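Local coordinates for putative hemin storage protein (Bordetella bronchiseptica, PDB 6AU1), which cleaves deacetylated poly-beta-1,6-N-acetylglucosamine through its glycoside hydrolase domain, the part held in this chain, and can disrupt bacterial biofilms, at residues Q11-Y16 against Y45-A50; D15-P20 against D337-N342; L265-N270 against Q279-L284; I298-A303 against G333-D338. All coordinates share one frame; numbering follows the deposited sequence.

Contact 1 of 4, residues Q11-Y16 against Y45-A50; sequences QVDLDY and YLQAFA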
# COMPACT_ATOMS: atom_id res chain seq x y z
N GLN A 11 4.73 -9.45 -2.37
CA GLN A 11 5.01 -8.34 -1.46
C GLN A 11 5.80 -8.87 -0.26
O GLN A 11 5.45 -9.89 0.33
CB GLN A 11 3.71 -7.67 -1.02
CG GLN A 11 3.92 -6.40 -0.18
CD GLN A 11 2.65 -5.57 -0.09
OE1 GLN A 11 1.96 -5.37 -1.09
NE2 GLN A 11 2.34 -5.08 1.09
N VAL A 12 6.87 -8.16 0.08
CA VAL A 12 7.86 -8.67 1.02
C VAL A 12 8.14 -7.70 2.16
O VAL A 12 8.37 -6.51 1.93
CB VAL A 12 9.19 -8.97 0.29
CG1 VAL A 12 10.31 -9.29 1.27
CG2 VAL A 12 8.99 -10.11 -0.73
N ASP A 13 8.13 -8.22 3.39
CA ASP A 13 8.44 -7.43 4.58
C ASP A 13 9.93 -7.40 4.86
O ASP A 13 10.53 -8.45 5.05
CB ASP A 13 7.72 -8.00 5.81
CG ASP A 13 6.23 -8.02 5.65
OD1 ASP A 13 5.62 -6.94 5.74
OD2 ASP A 13 5.67 -9.13 5.45
N LEU A 14 10.52 -6.21 4.87
CA LEU A 14 11.89 -6.09 5.39
C LEU A 14 11.91 -6.39 6.89
O LEU A 14 12.96 -6.70 7.45
CB LEU A 14 12.46 -4.70 5.13
CG LEU A 14 13.60 -4.67 4.10
CD1 LEU A 14 13.15 -5.34 2.85
CD2 LEU A 14 14.07 -3.26 3.80
N ASP A 15 10.75 -6.25 7.55
CA ASP A 15 10.65 -6.64 8.96
C ASP A 15 10.97 -8.13 9.15
O ASP A 15 11.36 -8.54 10.23
CB ASP A 15 9.26 -6.33 9.53
CG ASP A 15 8.96 -4.84 9.60
OD1 ASP A 15 9.92 -4.03 9.71
OD2 ASP A 15 7.77 -4.47 9.56
N TYR A 16 10.78 -8.93 8.10
CA TYR A 16 11.10 -10.36 8.16
C TYR A 16 12.59 -10.62 7.92
O TYR A 16 13.12 -11.65 8.35
CB TYR A 16 10.30 -11.17 7.13
CG TYR A 16 8.84 -11.46 7.42
CD1 TYR A 16 8.13 -10.82 8.44
CD2 TYR A 16 8.15 -12.40 6.64
CE1 TYR A 16 6.79 -11.10 8.66
CE2 TYR A 16 6.80 -12.70 6.87
CZ TYR A 16 6.13 -12.04 7.87
OH TYR A 16 4.80 -12.35 8.08
N TYR A 45 7.19 -6.21 -4.39
CA TYR A 45 6.82 -4.98 -3.70
C TYR A 45 7.53 -4.98 -2.36
O TYR A 45 7.17 -5.74 -1.47
CB TYR A 45 5.30 -4.90 -3.50
CG TYR A 45 4.49 -4.75 -4.77
CD1 TYR A 45 5.09 -4.53 -6.00
CD2 TYR A 45 3.09 -4.77 -4.72
CE1 TYR A 45 4.32 -4.38 -7.16
CE2 TYR A 45 2.32 -4.62 -5.86
CZ TYR A 45 2.94 -4.42 -7.07
OH TYR A 45 2.15 -4.26 -8.20
N LEU A 46 8.55 -4.14 -2.22
CA LEU A 46 9.50 -4.28 -1.12
C LEU A 46 9.32 -3.18 -0.05
O LEU A 46 9.46 -2.00 -0.33
CB LEU A 46 10.93 -4.27 -1.68
CG LEU A 46 12.01 -4.58 -0.65
CD1 LEU A 46 11.86 -6.02 -0.16
CD2 LEU A 46 13.39 -4.38 -1.28
N GLN A 47 9.00 -3.61 1.17
CA GLN A 47 8.81 -2.70 2.31
C GLN A 47 10.03 -1.80 2.53
O GLN A 47 11.14 -2.30 2.68
CB GLN A 47 8.55 -3.52 3.57
CG GLN A 47 7.94 -2.74 4.73
CD GLN A 47 7.92 -3.55 6.01
OE1 GLN A 47 8.70 -4.49 6.17
NE2 GLN A 47 7.05 -3.18 6.95
N ALA A 48 9.82 -0.48 2.56
CA ALA A 48 10.94 0.44 2.77
C ALA A 48 10.90 1.07 4.16
O ALA A 48 11.82 1.81 4.54
CB ALA A 48 10.94 1.53 1.68
N PHE A 49 9.84 0.76 4.90
CA PHE A 49 9.59 1.29 6.25
C PHE A 49 9.54 0.15 7.27
O PHE A 49 9.34 -1.01 6.89
CB PHE A 49 8.27 2.08 6.27
CG PHE A 49 7.05 1.24 5.97
CD1 PHE A 49 6.74 0.89 4.66
CD2 PHE A 49 6.22 0.80 7.00
CE1 PHE A 49 5.61 0.12 4.37
CE2 PHE A 49 5.10 0.02 6.72
CZ PHE A 49 4.79 -0.32 5.40
N ALA A 50 9.71 0.45 8.55
CA ALA A 50 9.66 -0.58 9.58
C ALA A 50 8.33 -0.53 10.33
O ALA A 50 7.88 0.54 10.73
CB ALA A 50 10.81 -0.43 10.55
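V12 and L46 face each other in a parallel strand pair: V12 N donates to Y45 O at 2.9 Å, and Q47 N donates to V12 O at 3.1 Å, nearly straight at 168°. Strands 8-12 and 43-47 are the first two of a TIM barrel. Helix 22-39 joins them in a beta-alpha-beta crossover.

Past the last strand bond, Q47 carries the contact with its side chain. Its CG is anti to the backbone N (chi1 -163°), and the extended chain reaches across to the short helix 14-17. OE1 accepts from D15 N at 3.0 Å. NE2 donates to D15 OD2, also at 3.0 Å. D15 OD2 lies close to the amide plane of Q47, but NE2 comes from above the carboxylate, and the two planes are 72° apart. One residue thus holds both ends of the amide and fixes its rotation. D15 has further partners: Y62 OH at OD1 and D51 N at OD2.

Q11 and Y45 point to the barrel interior, where Q11 CG packs on Y45 CB at 3.9 Å. V12 and L46 point the other way, to the helix side. There L46 CD1 touches V12 CG1 at 3.9 Å. L14 CD1 also comes to L46 CD1, but the modelled 3.3 Å is too short for two methyls, and the exact placement of L14 is doubtful. F75 and V78 of helix 75-86 cover L46 further. Q47 O is buried without a polar partner in the model, and L14 CD2 is modelled 3.3 Å from it.

Contact 2 of 4, residues D15-P20 against D337-N342; sequences DYIYDP and DDFIAN. With SO4 (sulfate ion), chain C.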
# COMPACT_ATOMS: atom_id res chain seq x y z
N ASP A 15 10.75 -6.25 7.55
CA ASP A 15 10.65 -6.64 8.96
C ASP A 15 10.97 -8.13 9.15
O ASP A 15 11.36 -8.54 10.23
CB ASP A 15 9.26 -6.33 9.53
CG ASP A 15 8.96 -4.84 9.60
OD1 ASP A 15 9.92 -4.03 9.71
OD2 ASP A 15 7.77 -4.47 9.56
N TYR A 16 10.78 -8.93 8.10
CA TYR A 16 11.10 -10.36 8.16
C TYR A 16 12.59 -10.62 7.92
O TYR A 16 13.12 -11.65 8.35
CB TYR A 16 10.30 -11.17 7.13
CG TYR A 16 8.84 -11.46 7.42
CD1 TYR A 16 8.13 -10.82 8.44
CD2 TYR A 16 8.15 -12.40 6.64
CE1 TYR A 16 6.79 -11.10 8.66
CE2 TYR A 16 6.80 -12.70 6.87
CZ TYR A 16 6.13 -12.04 7.87
OH TYR A 16 4.80 -12.35 8.08
N ILE A 17 13.24 -9.72 7.20
CA ILE A 17 14.66 -9.85 6.89
C ILE A 17 15.53 -9.35 8.04
O ILE A 17 16.53 -9.99 8.41
CB ILE A 17 15.03 -9.06 5.61
CG1 ILE A 17 14.19 -9.53 4.42
CG2 ILE A 17 16.55 -9.13 5.33
CD1 ILE A 17 14.38 -8.71 3.16
N TYR A 18 15.15 -8.20 8.59
CA TYR A 18 15.93 -7.55 9.65
C TYR A 18 16.29 -8.49 10.80
O TYR A 18 15.45 -9.27 11.25
CB TYR A 18 15.16 -6.34 10.23
CG TYR A 18 15.89 -5.76 11.43
CD1 TYR A 18 17.01 -4.97 11.25
CD2 TYR A 18 15.49 -6.05 12.73
CE1 TYR A 18 17.71 -4.45 12.33
CE2 TYR A 18 16.19 -5.54 13.82
CZ TYR A 18 17.29 -4.74 13.61
OH TYR A 18 18.00 -4.23 14.68
N ASP A 19 17.53 -8.41 11.27
CA ASP A 19 17.93 -9.09 12.50
C ASP A 19 19.07 -8.31 13.13
O ASP A 19 19.96 -7.83 12.43
CB ASP A 19 18.33 -10.55 12.23
CG ASP A 19 18.36 -11.39 13.50
OD1 ASP A 19 19.28 -11.22 14.32
OD2 ASP A 19 17.45 -12.22 13.69
N PRO A 20 19.06 -8.18 14.47
CA PRO A 20 20.17 -7.48 15.13
C PRO A 20 21.52 -8.15 14.87
O PRO A 20 22.57 -7.51 14.99
CB PRO A 20 19.80 -7.53 16.63
CG PRO A 20 18.63 -8.47 16.74
CD PRO A 20 17.97 -8.52 15.40
N ASP A 337 5.56 -12.92 1.89
CA ASP A 337 6.41 -14.08 1.66
C ASP A 337 7.12 -14.44 2.95
O ASP A 337 7.92 -13.65 3.49
CB ASP A 337 7.42 -13.82 0.54
CG ASP A 337 8.05 -15.09 0.04
OD1 ASP A 337 7.33 -15.88 -0.59
OD2 ASP A 337 9.24 -15.32 0.33
N ASP A 338 6.82 -15.62 3.48
CA ASP A 338 7.48 -16.10 4.69
C ASP A 338 8.64 -16.97 4.26
O ASP A 338 8.56 -18.21 4.30
CB ASP A 338 6.49 -16.87 5.58
CG ASP A 338 7.04 -17.19 6.96
OD1 ASP A 338 8.23 -16.92 7.23
OD2 ASP A 338 6.27 -17.75 7.77
N PHE A 339 9.72 -16.33 3.82
CA PHE A 339 10.82 -17.05 3.18
C PHE A 339 11.58 -17.96 4.14
O PHE A 339 12.17 -18.96 3.72
CB PHE A 339 11.78 -16.06 2.51
CG PHE A 339 12.06 -14.84 3.32
CD1 PHE A 339 13.08 -14.83 4.25
CD2 PHE A 339 11.29 -13.69 3.16
CE1 PHE A 339 13.34 -13.71 5.01
CE2 PHE A 339 11.55 -12.57 3.93
CZ PHE A 339 12.58 -12.58 4.84
N ILE A 340 11.57 -17.64 5.43
CA ILE A 340 12.26 -18.48 6.40
C ILE A 340 11.52 -19.80 6.63
O ILE A 340 12.14 -20.85 6.82
CB ILE A 340 12.46 -17.74 7.73
CG1 ILE A 340 13.27 -16.47 7.51
CG2 ILE A 340 13.16 -18.64 8.75
CD1 ILE A 340 13.73 -15.80 8.79
N ALA A 341 10.19 -19.76 6.61
CA ALA A 341 9.40 -20.97 6.83
C ALA A 341 8.99 -21.64 5.51
O ALA A 341 8.21 -22.59 5.51
CB ALA A 341 8.17 -20.66 7.66
N ASN A 342 9.52 -21.13 4.41
CA ASN A 342 9.20 -21.62 3.07
C ASN A 342 7.70 -21.60 2.81
O ASN A 342 7.13 -22.57 2.31
CB ASN A 342 9.76 -23.03 2.87
CG ASN A 342 11.26 -23.08 3.01
OD1 ASN A 342 11.80 -23.86 3.79
ND2 ASN A 342 11.95 -22.22 2.26
S SO4 C . 15.51 -3.36 17.03
O1 SO4 C . 15.49 -2.38 15.95
O2 SO4 C . 14.27 -4.12 17.03
O3 SO4 C . 15.65 -2.65 18.31
O4 SO4 C . 16.63 -4.27 16.85
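Y16 and I17 meet F339 in apolar packing, which makes up much of the contact. The tip of the phenyl ring does the touching. F339 CZ lies 3.5 Å from Y16 CB and 3.5 Å from I17 CG1, and so touches two consecutive side chains of the short helix 14-17. The I17 chain and the F339 ring cross at about a right angle. F339 CG sits between its own backbone N and carbonyl carbon (chi1 42°), a crowded position that directs the ring to this spot.

A second kind of contact sets side chains against backbone. The Y16 ring turns one edge to the chain at D337 and D338. Its CD2 lies 3.4 Å from D337 O, and its CE2 is 4.1 Å from D338 CA. D337 O also accepts a weak bond from F339 N, part of the irregular turns of 337-342. I340 adds a looser touch at the surface, with CD1 4.2 Å from Y16 O.

Polar bonds of this region lead elsewhere. Y18 OH donates to O4 of a sulfate ion at 2.6 Å, and the oxygen lies near the plane of the ring, at its edge. R71 also binds this sulfate, which probably comes from the crystallisation liquor.

The contact joins two loops of the TIM barrel, those that follow the first strand, 8-12, and the last, 332-335. Helix 22-39 lies beside both: N28 bonds I17 O and touches I340, and R35 packs on F339.

Contact 3 of 4, residues L265-N270 against Q279-L284; sequences LMAMPN and QWMRQL. With SO4 (sulfate ion), chain E; SO4 (sulfate ion), chain F.
O1 of a sulfate ion is gripped by two groups on helix 277-290: Q279 NE2 at 3.2 Å and R282 NH2 at 3.0 Å. This helix follows strand 262-266 in a beta-alpha unit of the TIM barrel. R282 NE adds a bond to O3 of the same ion at 2.8 Å. Q279 N, near the start of the helix, binds a second sulfate. Both ions are probably from the crystallisation liquor, and they mark the outer side of the helix.

The inner side packs on strand 262-266 and the turn after it, and this contact is apolar. Inverse gamma turns centred on M266 and A267 lead the chain to P269. W280 has CG anti to its backbone N (chi1 -170°), which lays its indole against this turn. P269 comes over one face of the ring: its CB is 4.1 Å from the centroid of the six-membered ring, an off-centre CH-pi contact.

L284 works one helical turn further on. Its CD2 meets L265 CD2 tip to tip at 3.7 Å and A267 CB at 3.6 Å. V240 and L241 of helix 238-241 also touch L284. M281 lies against Q320, Q323 and L324 of helix 314-326. Its chain bends at chi2 and chi3, which brings SD to 3.9 Å from A267 CB and leaves CE against both A267 O and P269 CD.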
# COMPACT_ATOMS: atom_id res chain seq x y z
N LEU A 265 -5.23 -4.32 -5.50
CA LEU A 265 -6.49 -4.54 -4.80
C LEU A 265 -6.34 -5.64 -3.76
O LEU A 265 -5.89 -6.74 -4.08
CB LEU A 265 -7.58 -4.90 -5.82
CG LEU A 265 -8.95 -5.29 -5.28
CD1 LEU A 265 -9.56 -4.17 -4.45
CD2 LEU A 265 -9.87 -5.63 -6.45
N MET A 266 -6.69 -5.34 -2.52
CA MET A 266 -6.46 -6.29 -1.44
C MET A 266 -7.59 -7.33 -1.42
O MET A 266 -8.61 -7.19 -0.75
CB MET A 266 -6.28 -5.54 -0.12
CG MET A 266 -5.00 -4.69 -0.19
SD MET A 266 -4.57 -3.70 1.25
CE MET A 266 -5.94 -2.54 1.24
N ALA A 267 -7.38 -8.37 -2.22
CA ALA A 267 -8.38 -9.42 -2.48
C ALA A 267 -8.23 -10.50 -1.41
O ALA A 267 -7.72 -11.59 -1.67
CB ALA A 267 -8.19 -9.99 -3.88
N MET A 268 -8.66 -10.15 -0.21
CA MET A 268 -8.33 -10.91 0.99
C MET A 268 -9.57 -11.21 1.82
O MET A 268 -9.83 -10.55 2.84
CB MET A 268 -7.30 -10.14 1.81
CG MET A 268 -6.00 -9.87 1.04
SD MET A 268 -4.83 -8.88 2.01
CE MET A 268 -3.41 -8.79 0.90
N PRO A 269 -10.36 -12.22 1.39
CA PRO A 269 -11.63 -12.54 2.06
C PRO A 269 -11.45 -12.98 3.51
O PRO A 269 -12.34 -12.73 4.32
CB PRO A 269 -12.21 -13.68 1.20
CG PRO A 269 -11.02 -14.23 0.43
CD PRO A 269 -10.13 -13.05 0.19
N ASN A 270 -10.33 -13.62 3.85
CA ASN A 270 -10.05 -14.00 5.23
C ASN A 270 -9.94 -12.76 6.13
O ASN A 270 -10.59 -12.68 7.18
CB ASN A 270 -8.77 -14.84 5.29
CG ASN A 270 -8.61 -15.57 6.60
OD1 ASN A 270 -8.32 -14.96 7.63
ND2 ASN A 270 -8.75 -16.89 6.57
N GLN A 279 -17.48 -17.13 -3.43
CA GLN A 279 -18.46 -16.18 -3.94
C GLN A 279 -17.91 -14.75 -3.84
O GLN A 279 -18.07 -13.94 -4.75
CB GLN A 279 -19.78 -16.28 -3.18
CG GLN A 279 -20.84 -15.32 -3.69
CD GLN A 279 -22.11 -15.36 -2.88
OE1 GLN A 279 -22.10 -15.13 -1.67
NE2 GLN A 279 -23.23 -15.66 -3.54
N TRP A 280 -17.29 -14.46 -2.70
CA TRP A 280 -16.73 -13.14 -2.44
C TRP A 280 -15.74 -12.74 -3.53
O TRP A 280 -15.80 -11.64 -4.07
CB TRP A 280 -16.04 -13.14 -1.08
CG TRP A 280 -15.61 -11.79 -0.56
CD1 TRP A 280 -16.33 -10.95 0.25
CD2 TRP A 280 -14.35 -11.14 -0.79
NE1 TRP A 280 -15.59 -9.82 0.53
CE2 TRP A 280 -14.38 -9.91 -0.10
CE3 TRP A 280 -13.21 -11.49 -1.51
CZ2 TRP A 280 -13.31 -9.03 -0.12
CZ3 TRP A 280 -12.14 -10.61 -1.53
CH2 TRP A 280 -12.20 -9.39 -0.83
N MET A 281 -14.83 -13.65 -3.86
CA MET A 281 -13.83 -13.37 -4.88
C MET A 281 -14.49 -13.23 -6.26
O MET A 281 -14.09 -12.39 -7.07
CB MET A 281 -12.77 -14.47 -4.91
CG MET A 281 -11.56 -14.12 -5.76
SD MET A 281 -10.52 -12.90 -4.92
CE MET A 281 -9.94 -13.86 -3.52
N ARG A 282 -15.50 -14.05 -6.52
CA ARG A 282 -16.26 -13.95 -7.76
C ARG A 282 -16.90 -12.56 -7.89
O ARG A 282 -16.81 -11.92 -8.94
CB ARG A 282 -17.31 -15.07 -7.81
CG ARG A 282 -17.85 -15.37 -9.18
CD ARG A 282 -18.42 -16.80 -9.25
NE ARG A 282 -19.36 -17.10 -8.17
CZ ARG A 282 -19.15 -17.99 -7.21
NH1 ARG A 282 -18.02 -18.69 -7.18
NH2 ARG A 282 -20.08 -18.20 -6.28
N GLN A 283 -17.53 -12.09 -6.82
CA GLN A 283 -18.15 -10.77 -6.83
C GLN A 283 -17.13 -9.65 -6.96
O GLN A 283 -17.39 -8.64 -7.63
CB GLN A 283 -18.99 -10.56 -5.56
CG GLN A 283 -20.24 -11.40 -5.53
CD GLN A 283 -20.95 -11.36 -4.19
OE1 GLN A 283 -20.41 -10.84 -3.21
NE2 GLN A 283 -22.15 -11.92 -4.14
N LEU A 284 -15.97 -9.80 -6.33
CA LEU A 284 -14.93 -8.78 -6.43
C LEU A 284 -14.44 -8.65 -7.87
O LEU A 284 -14.33 -7.54 -8.40
CB LEU A 284 -13.75 -9.09 -5.50
CG LEU A 284 -12.68 -8.00 -5.39
CD1 LEU A 284 -13.20 -6.80 -4.60
CD2 LEU A 284 -11.42 -8.56 -4.75
S SO4 E . -22.57 -15.30 -7.37
O1 SO4 E . -22.49 -16.46 -6.50
O2 SO4 E . -23.62 -15.50 -8.36
O3 SO4 E . -21.29 -15.12 -8.06
O4 SO4 E . -22.87 -14.10 -6.59
S SO4 F . -18.27 -20.31 -1.09
O1 SO4 F . -19.21 -20.51 0.01
O2 SO4 F . -18.28 -21.48 -1.96
O3 SO4 F . -18.67 -19.14 -1.86
O4 SO4 F . -16.93 -20.11 -0.54

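Contact 4 of 4, residues I298-A303 against G333-D338; sequences IFELQA and GYYPDD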
# COMPACT_ATOMS: atom_id res chain seq x y z
N ILE A 298 -4.36 -5.57 -9.99
CA ILE A 298 -3.66 -6.72 -9.46
C ILE A 298 -4.42 -7.21 -8.24
O ILE A 298 -4.61 -6.47 -7.28
CB ILE A 298 -2.22 -6.36 -9.09
CG1 ILE A 298 -1.48 -5.86 -10.33
CG2 ILE A 298 -1.50 -7.56 -8.46
CD1 ILE A 298 -0.10 -5.31 -10.05
N PHE A 299 -4.89 -8.45 -8.31
CA PHE A 299 -5.61 -9.02 -7.18
C PHE A 299 -4.59 -9.57 -6.20
O PHE A 299 -4.01 -10.64 -6.41
CB PHE A 299 -6.59 -10.11 -7.65
CG PHE A 299 -7.72 -9.56 -8.48
CD1 PHE A 299 -7.54 -9.30 -9.83
CD2 PHE A 299 -8.95 -9.29 -7.90
CE1 PHE A 299 -8.57 -8.77 -10.59
CE2 PHE A 299 -10.00 -8.77 -8.65
CZ PHE A 299 -9.81 -8.51 -9.99
N GLU A 300 -4.34 -8.80 -5.15
CA GLU A 300 -3.33 -9.17 -4.17
C GLU A 300 -3.94 -10.05 -3.08
O GLU A 300 -4.76 -9.59 -2.28
CB GLU A 300 -2.68 -7.93 -3.57
CG GLU A 300 -1.51 -8.25 -2.68
CD GLU A 300 -0.65 -7.04 -2.37
OE1 GLU A 300 -1.10 -5.90 -2.60
OE2 GLU A 300 0.48 -7.25 -1.90
N LEU A 301 -3.53 -11.31 -3.07
CA LEU A 301 -4.11 -12.32 -2.17
C LEU A 301 -3.33 -12.38 -0.88
O LEU A 301 -2.19 -11.92 -0.82
CB LEU A 301 -4.09 -13.69 -2.85
CG LEU A 301 -4.78 -13.74 -4.21
CD1 LEU A 301 -4.40 -15.01 -4.93
CD2 LEU A 301 -6.29 -13.67 -4.01
N GLN A 302 -3.92 -12.96 0.17
CA GLN A 302 -3.16 -13.11 1.41
C GLN A 302 -2.63 -14.52 1.55
O GLN A 302 -3.34 -15.50 1.30
CB GLN A 302 -4.01 -12.73 2.63
CG GLN A 302 -5.21 -13.62 2.90
CD GLN A 302 -6.08 -13.06 4.02
OE1 GLN A 302 -7.21 -12.62 3.78
NE2 GLN A 302 -5.57 -13.07 5.26
N ALA A 303 -1.36 -14.62 1.94
CA ALA A 303 -0.71 -15.91 2.16
C ALA A 303 -0.64 -16.25 3.65
O ALA A 303 -0.23 -17.35 4.03
CB ALA A 303 0.69 -15.91 1.56
N GLY A 333 -1.11 -11.68 -7.15
CA GLY A 333 0.10 -11.86 -6.37
C GLY A 333 -0.26 -12.18 -4.94
O GLY A 333 -1.44 -12.44 -4.64
N TYR A 334 0.72 -12.16 -4.05
CA TYR A 334 0.39 -12.46 -2.66
C TYR A 334 1.28 -11.69 -1.70
O TYR A 334 2.38 -11.23 -2.04
CB TYR A 334 0.50 -13.98 -2.38
CG TYR A 334 1.91 -14.52 -2.45
CD1 TYR A 334 2.77 -14.44 -1.35
CD2 TYR A 334 2.39 -15.12 -3.61
CE1 TYR A 334 4.06 -14.92 -1.42
CE2 TYR A 334 3.68 -15.60 -3.69
CZ TYR A 334 4.52 -15.51 -2.59
OH TYR A 334 5.81 -15.99 -2.65
N TYR A 335 0.76 -11.57 -0.48
CA TYR A 335 1.44 -10.94 0.64
C TYR A 335 1.10 -11.77 1.88
O TYR A 335 -0.06 -12.13 2.06
CB TYR A 335 0.98 -9.48 0.82
CG TYR A 335 1.54 -8.82 2.06
CD1 TYR A 335 2.92 -8.68 2.22
CD2 TYR A 335 0.71 -8.32 3.05
CE1 TYR A 335 3.44 -8.06 3.36
CE2 TYR A 335 1.22 -7.70 4.19
CZ TYR A 335 2.60 -7.58 4.34
OH TYR A 335 3.11 -6.98 5.48
N PRO A 336 2.09 -12.11 2.73
CA PRO A 336 3.53 -11.87 2.69
C PRO A 336 4.30 -13.10 2.23
O PRO A 336 3.75 -14.21 2.21
CB PRO A 336 3.84 -11.57 4.16
CG PRO A 336 2.93 -12.57 4.89
CD PRO A 336 1.69 -12.75 3.99
N ASP A 337 5.56 -12.92 1.89
CA ASP A 337 6.41 -14.08 1.66
C ASP A 337 7.12 -14.44 2.95
O ASP A 337 7.92 -13.65 3.49
CB ASP A 337 7.42 -13.82 0.54
CG ASP A 337 8.05 -15.09 0.04
OD1 ASP A 337 7.33 -15.88 -0.59
OD2 ASP A 337 9.24 -15.32 0.33
N ASP A 338 6.82 -15.62 3.48
CA ASP A 338 7.48 -16.10 4.69
C ASP A 338 8.64 -16.97 4.26
O ASP A 338 8.56 -18.21 4.30
CB ASP A 338 6.49 -16.87 5.58
CG ASP A 338 7.04 -17.19 6.96
OD1 ASP A 338 8.23 -16.92 7.23
OD2 ASP A 338 6.27 -17.75 7.77
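Y334 packs on L301 and A303 from its CB outward. CB lies 3.7 Å from L301 O. The ring follows, with CD1 3.9 Å from A303 CB. At the tip, OH donates to D337 OD1 at 2.6 Å, on the anti side of the carboxylate and 30° out of its plane. R35 makes a salt bridge to the same oxygen, so D337 OD1 has two partners.

The backbones pair as a parallel ladder. G333 N donates to F299 O, L301 N to G333 O (2.8 Å), Y335 N to L301 O and A303 N to Y335 O (2.8 Å). The short strand axes cross at -39°. A cis peptide bond before P336 follows, and A303 CB rests 3.6 Å from P336 O.

Y335 points into the barrel. Its CB meets E300 OE2 at 3.6 Å, its ring meets W93 edge-to-face, and its OH bonds D13 OD1.

These are the last two strands of the TIM barrel. Strand 332-335 lies between 297-305 and the first strand, 8-12, and so closes the ring. Outside, helix 314-326 covers L301, and helix 22-39 covers Y334.

How the contacts relate
Contact 1 joins the first two strands of the TIM barrel and contact 4 the last two. Their centres lie about 13 Å apart, and Q11 N bonds Y334 O between them. The centre of contact 2 is about 10 Å from that of contact 1, and the two share D15 and Y16; it shares D337 and D338 with contact 4. It thus ties the loops beyond the first and last strands, over 300 residues apart. Contact 3 is local and precedes contact 4. Its strand pairs with 297-305 of contact 4; the centres of the two contacts are about 12 Å apart. Contacts 1, 3 and 4 lie at the C-terminal strand ends, which carry the active site in TIM-barrel enzymes.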